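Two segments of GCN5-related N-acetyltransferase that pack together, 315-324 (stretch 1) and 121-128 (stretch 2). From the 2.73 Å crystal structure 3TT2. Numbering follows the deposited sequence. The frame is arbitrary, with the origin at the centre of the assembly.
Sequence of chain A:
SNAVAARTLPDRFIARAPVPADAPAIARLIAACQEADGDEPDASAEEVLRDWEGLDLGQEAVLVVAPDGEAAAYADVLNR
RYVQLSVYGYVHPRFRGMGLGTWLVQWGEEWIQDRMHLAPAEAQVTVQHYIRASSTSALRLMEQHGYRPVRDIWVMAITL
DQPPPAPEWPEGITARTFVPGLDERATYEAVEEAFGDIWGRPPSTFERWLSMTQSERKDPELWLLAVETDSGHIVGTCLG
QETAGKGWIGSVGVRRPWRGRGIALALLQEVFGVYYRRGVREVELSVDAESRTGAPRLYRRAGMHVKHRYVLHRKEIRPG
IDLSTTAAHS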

ATOM      1  N   LYS A 315      -9.554   9.734  10.990  1.00 69.29           N
ATOM      2  CA  LYS A 315     -10.453  10.232  12.027  1.00 73.55           C
ATOM      3  C   LYS A 315     -10.237   9.447  13.311  1.00 76.67           C
ATOM      4  O   LYS A 315      -9.995   8.244  13.265  1.00 85.11           O
ATOM      5  CB  LYS A 315     -11.904  10.084  11.577  1.00 71.89           C
ATOM      6  CG  LYS A 315     -12.933  10.653  12.532  1.00 67.79           C
ATOM      7  CD  LYS A 315     -14.297  10.124  12.163  1.00 68.62           C
ATOM      8  CE  LYS A 315     -15.405  10.849  12.888  1.00 76.27           C
ATOM      9  NZ  LYS A 315     -16.736  10.411  12.361  1.00 79.06           N
ATOM     10  N   GLU A 316     -10.330  10.111  14.456  1.00 72.25           N
ATOM     11  CA  GLU A 316     -10.123   9.413  15.718  1.00 74.07           C
ATOM     12  C   GLU A 316     -11.440   8.914  16.297  1.00 81.59           C
ATOM     13  O   GLU A 316     -12.279   9.712  16.716  1.00 86.27           O
ATOM     14  CB  GLU A 316      -9.425  10.310  16.736  1.00 79.86           C
ATOM     15  CG  GLU A 316      -9.296   9.682  18.118  1.00 89.99           C
ATOM     16  CD  GLU A 316      -8.887  10.676  19.199  1.00 98.59           C
ATOM     17  OE1 GLU A 316      -9.783  11.227  19.884  1.00 98.51           O
ATOM     18  OE2 GLU A 316      -7.668  10.894  19.370  1.00101.29           O
ATOM     19  N   ILE A 317     -11.597   7.590  16.335  1.00 79.55           N
ATOM     20  CA  ILE A 317     -12.801   6.949  16.862  1.00 78.82           C
ATOM     21  C   ILE A 317     -12.833   6.931  18.396  1.00 85.77           C
ATOM     22  O   ILE A 317     -13.882   7.164  19.009  1.00 86.79           O
ATOM     23  CB  ILE A 317     -12.945   5.519  16.336  1.00 78.07           C
ATOM     24  CG1 ILE A 317     -13.103   5.522  14.813  1.00 77.30           C
ATOM     25  CG2 ILE A 317     -14.124   4.825  16.988  1.00 85.64           C
ATOM     26  CD1 ILE A 317     -14.226   6.375  14.293  1.00 75.27           C
ATOM     27  N   ARG A 318     -11.691   6.651  19.018  1.00 85.52           N
ATOM     28  CA  ARG A 318     -11.593   6.770  20.468  1.00 93.76           C
ATOM     29  C   ARG A 318     -10.281   7.420  20.859  1.00 74.36           C
ATOM     30  O   ARG A 318      -9.250   7.100  20.300  1.00 78.30           O
ATOM     31  CB  ARG A 318     -11.680   5.383  21.101  1.00 93.12           C
ATOM     32  CG  ARG A 318     -11.840   5.371  22.603  1.00 89.50           C
ATOM     33  CD  ARG A 318     -11.746   3.952  23.133  1.00 88.68           C
ATOM     34  NE  ARG A 318     -10.411   3.392  22.950  1.00 84.57           N
ATOM     35  CZ  ARG A 318     -10.069   2.160  23.304  1.00 81.70           C
ATOM     36  NH1 ARG A 318     -10.965   1.357  23.857  1.00 79.25           N
ATOM     37  NH2 ARG A 318      -8.831   1.733  23.104  1.00 79.56           N
ATOM     38  N   PRO A 319     -10.312   8.301  21.862  1.00 82.29           N
ATOM     39  CA  PRO A 319      -9.082   8.970  22.315  1.00 87.17           C
ATOM     40  C   PRO A 319      -8.168   8.057  23.124  1.00 90.26           C
ATOM     41  O   PRO A 319      -8.616   7.065  23.701  1.00 96.69           O
ATOM     42  CB  PRO A 319      -9.600  10.119  23.189  1.00 80.75           C
ATOM     43  CG  PRO A 319     -10.976   9.685  23.610  1.00 94.10           C
ATOM     44  CD  PRO A 319     -11.523   8.879  22.475  1.00 87.28           C
ATOM     45  N   GLY A 320      -6.885   8.395  23.151  1.00 85.10           N
ATOM     46  CA  GLY A 320      -5.912   7.602  23.872  1.00 83.34           C
ATOM     47  C   GLY A 320      -4.525   7.742  23.292  1.00 83.84           C
ATOM     48  O   GLY A 320      -4.290   8.541  22.383  1.00 81.81           O
ATOM     49  N   ILE A 321      -3.595   6.957  23.821  1.00 87.66           N
ATOM     50  CA  ILE A 321      -2.201   7.055  23.410  1.00 92.80           C
ATOM     51  C   ILE A 321      -2.029   6.356  22.075  1.00 92.81           C
ATOM     52  O   ILE A 321      -2.811   5.468  21.748  1.00 92.94           O
ATOM     53  CB  ILE A 321      -1.262   6.450  24.479  1.00 98.90           C
ATOM     54  CG1 ILE A 321      -1.242   4.923  24.387  1.00 99.56           C
ATOM     55  CG2 ILE A 321      -1.674   6.925  25.902  1.00 82.13           C
ATOM     56  CD1 ILE A 321      -0.294   4.268  25.346  1.00102.03           C
ATOM     57  N   ASP A 322      -1.021   6.729  21.295  1.00 99.08           N
ATOM     58  CA  ASP A 322      -0.970   6.203  19.940  1.00103.15           C
ATOM     59  C   ASP A 322      -0.167   4.930  19.961  1.00102.09           C
ATOM     60  O   ASP A 322       1.046   4.924  20.144  1.00102.13           O
ATOM     61  CB  ASP A 322      -0.364   7.225  18.971  1.00110.85           C
ATOM     62  CG  ASP A 322      -0.010   6.621  17.619  1.00118.75           C
ATOM     63  OD1 ASP A 322      -0.562   5.557  17.265  1.00123.12           O
ATOM     64  OD2 ASP A 322       0.822   7.211  16.895  1.00121.23           O
ATOM     65  N   LEU A 323      -0.885   3.836  19.767  1.00102.90           N
ATOM     66  CA  LEU A 323      -0.263   2.531  19.755  1.00104.22           C
ATOM     67  C   LEU A 323       0.008   1.939  18.372  1.00110.83           C
ATOM     68  O   LEU A 323       0.585   0.863  18.263  1.00115.03           O
ATOM     69  CB  LEU A 323      -1.055   1.565  20.625  1.00102.10           C
ATOM     70  CG  LEU A 323      -0.959   1.926  22.112  1.00107.15           C
ATOM     71  CD1 LEU A 323      -1.462   0.803  23.024  1.00107.90           C
ATOM     72  CD2 LEU A 323       0.474   2.308  22.450  1.00108.76           C
ATOM     73  N   SER A 324      -0.390   2.634  17.315  1.00113.48           N
ATOM     74  CA  SER A 324      -0.275   2.075  15.973  1.00115.11           C
ATOM     75  C   SER A 324       1.162   1.814  15.589  1.00119.86           C
ATOM     76  O   SER A 324       1.446   0.915  14.799  1.00120.58           O
ATOM     77  CB  SER A 324      -0.929   3.000  14.949  1.00113.92           C
ATOM     78  OG  SER A 324      -0.217   4.216  14.800  1.00115.08           O
TER
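Stretch 2, residues 121-128: AEAQVTVQ

Residues 121-128 run antiparallel to residues 315-324, and the contact is held mainly by backbone hydrogen bonds, with 782 Å² buried over both sides. Val125 to Gln128 are extended as a strand that continues beyond the segment, and the first pairing is regular: Lys315 and Val127 form a hydrogen-bonded pair in which both peptide groups are used, Lys315 N donating to Val127 O at 2.9 Å and Val127 N to Lys315 O at 3.0 Å. Glu316 and Thr126 follow as the non-hydrogen-bonded pair, with Glu316 CA 4.4 Å from Thr126 CA; here Thr126 CA approaches Lys315 O at 3.3 Å in a CA-H...O contact.

The register then slips by one residue, because Ile317 is an extra residue in a beta bulge. Its phi/psi of -78/-41 depart from the extended form and bring two successive amides onto one acceptor: Val125 O receives Ile317 N at 2.7 Å and Arg318 N at 3.1 Å. Val125 N is satisfied in return by Arg318 O at 2.8 Å, so Arg318 and Val125 restore the hydrogen-bonded pattern. The Ile317 side chain points toward stretch 2, where its CG1 lies 3.4 Å from Val127 CG2 and its CB 4.0 Å from Val125 CG1.

The Arg318 side chain also reaches Ala123. Its NH2 donates to Ala123 O over a very short 2.5 Å, and its NE adds a weak bond to the same oxygen at 3.2 Å. Ala123 O lies at the edge of the guanidinium, near its plane, whereas Val125 CG2 covers one face and Ala121 O the opposite one. Although Ala121 O is only 3.3 Å from Arg318 NH2, the angle is too poor for a hydrogen bond.

Beyond Pro319, the chain passes close to stretch 2 at Gly320: Gly320 CA lies 3.8 Å from Gln124 CA and makes a CA-H...O contact of 3.1 Å with Glu122 O. A CB on Gly320 would clash with this oxygen and with Gln124 N, and the backbone angles themselves call for glycine. Ile321 then closes a single bridge opposite Ala123: Ile321 N donates to Glu122 O at 3.0 Å, and Gln124 N to Ile321 O at 2.9 Å with a nearly linear angle of 175°. Leu323 CD1 packs against Ala123 CB at 3.5 Å. Within stretch 1, Asp322 OD1 accepts from both Ser324 N, at 2.9 Å, and Ser324 OG, at 2.8 Å. Thr126 OG1 and Lys315 NZ are satisfied elsewhere in the structure.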

ATOM      1  N   ALA A 121      -7.094  -0.788  26.386  1.00 84.44           N
ATOM      2  CA  ALA A 121      -8.148   0.175  26.673  1.00 78.10           C
ATOM      3  C   ALA A 121      -7.656   1.620  26.607  1.00 82.86           C
ATOM      4  O   ALA A 121      -8.434   2.537  26.330  1.00 80.88           O
ATOM      5  CB  ALA A 121      -8.829  -0.128  27.994  1.00 82.64           C
ATOM      6  N   GLU A 122      -6.363   1.824  26.844  1.00 87.74           N
ATOM      7  CA  GLU A 122      -5.794   3.171  26.812  1.00 96.96           C
ATOM      8  C   GLU A 122      -5.471   3.646  25.387  1.00 92.58           C
ATOM      9  O   GLU A 122      -5.347   4.842  25.135  1.00 94.30           O
ATOM     10  CB  GLU A 122      -4.546   3.251  27.704  1.00108.50           C
ATOM     11  CG  GLU A 122      -3.318   2.542  27.131  1.00116.20           C
ATOM     12  CD  GLU A 122      -3.389   1.026  27.257  1.00121.61           C
ATOM     13  OE1 GLU A 122      -4.369   0.516  27.852  1.00124.53           O
ATOM     14  OE2 GLU A 122      -2.457   0.345  26.767  1.00119.64           O
ATOM     15  N   ALA A 123      -5.340   2.695  24.466  1.00 91.40           N
ATOM     16  CA  ALA A 123      -5.023   2.967  23.059  1.00 84.32           C
ATOM     17  C   ALA A 123      -6.068   3.810  22.345  1.00 78.31           C
ATOM     18  O   ALA A 123      -7.263   3.519  22.420  1.00 76.33           O
ATOM     19  CB  ALA A 123      -4.831   1.654  22.302  1.00 78.84           C
ATOM     20  N   GLN A 124      -5.606   4.837  21.633  1.00 78.36           N
ATOM     21  CA  GLN A 124      -6.481   5.587  20.749  1.00 78.02           C
ATOM     22  C   GLN A 124      -6.811   4.734  19.544  1.00 74.84           C
ATOM     23  O   GLN A 124      -6.007   3.912  19.116  1.00 76.41           O
ATOM     24  CB  GLN A 124      -5.839   6.887  20.291  1.00 75.02           C
ATOM     25  CG  GLN A 124      -4.923   6.759  19.107  1.00 72.38           C
ATOM     26  CD  GLN A 124      -4.779   8.068  18.334  1.00 77.42           C
ATOM     27  OE1 GLN A 124      -5.546   9.015  18.532  1.00 75.47           O
ATOM     28  NE2 GLN A 124      -3.796   8.118  17.435  1.00 79.07           N
ATOM     29  N   VAL A 125      -8.000   4.937  18.998  1.00 69.61           N
ATOM     30  CA  VAL A 125      -8.484   4.108  17.913  1.00 66.15           C
ATOM     31  C   VAL A 125      -8.807   4.994  16.727  1.00 66.35           C
ATOM     32  O   VAL A 125      -9.588   5.930  16.864  1.00 78.60           O
ATOM     33  CB  VAL A 125      -9.745   3.350  18.342  1.00 66.19           C
ATOM     34  CG1 VAL A 125     -10.345   2.617  17.164  1.00 54.11           C
ATOM     35  CG2 VAL A 125      -9.429   2.403  19.507  1.00 58.40           C
ATOM     36  N   THR A 126      -8.191   4.724  15.577  1.00 54.42           N
ATOM     37  CA  THR A 126      -8.437   5.522  14.375  1.00 52.21           C
ATOM     38  C   THR A 126      -8.973   4.699  13.215  1.00 58.63           C
ATOM     39  O   THR A 126      -8.729   3.499  13.128  1.00 64.46           O
ATOM     40  CB  THR A 126      -7.172   6.306  13.894  1.00 59.82           C
ATOM     41  OG1 THR A 126      -6.142   5.399  13.468  1.00 58.14           O
ATOM     42  CG2 THR A 126      -6.633   7.212  15.002  1.00 56.29           C
ATOM     43  N   VAL A 127      -9.726   5.364  12.338  1.00 64.59           N
ATOM     44  CA  VAL A 127     -10.111   4.819  11.033  1.00 59.90           C
ATOM     45  C   VAL A 127      -9.528   5.730   9.967  1.00 58.88           C
ATOM     46  O   VAL A 127      -9.500   6.955  10.142  1.00 59.63           O
ATOM     47  CB  VAL A 127     -11.625   4.812  10.821  1.00 57.32           C
ATOM     48  CG1 VAL A 127     -11.954   4.319   9.430  1.00 53.70           C
ATOM     49  CG2 VAL A 127     -12.311   3.966  11.868  1.00 56.13           C
ATOM     50  N   GLN A 128      -9.059   5.146   8.870  1.00 54.22           N
ATOM     51  CA  GLN A 128      -8.451   5.941   7.830  1.00 56.02           C
ATOM     52  C   GLN A 128      -8.773   5.470   6.414  1.00 68.03           C
ATOM     53  O   GLN A 128      -8.975   4.274   6.161  1.00 72.19           O
ATOM     54  CB  GLN A 128      -6.948   6.010   8.038  1.00 56.15           C
ATOM     55  CG  GLN A 128      -6.222   4.715   7.794  1.00 53.80           C
ATOM     56  CD  GLN A 128      -4.766   4.815   8.174  1.00 63.41           C
ATOM     57  OE1 GLN A 128      -4.393   5.638   9.008  1.00 72.35           O
ATOM     58  NE2 GLN A 128      -3.931   3.988   7.562  1.00 66.34           N
TER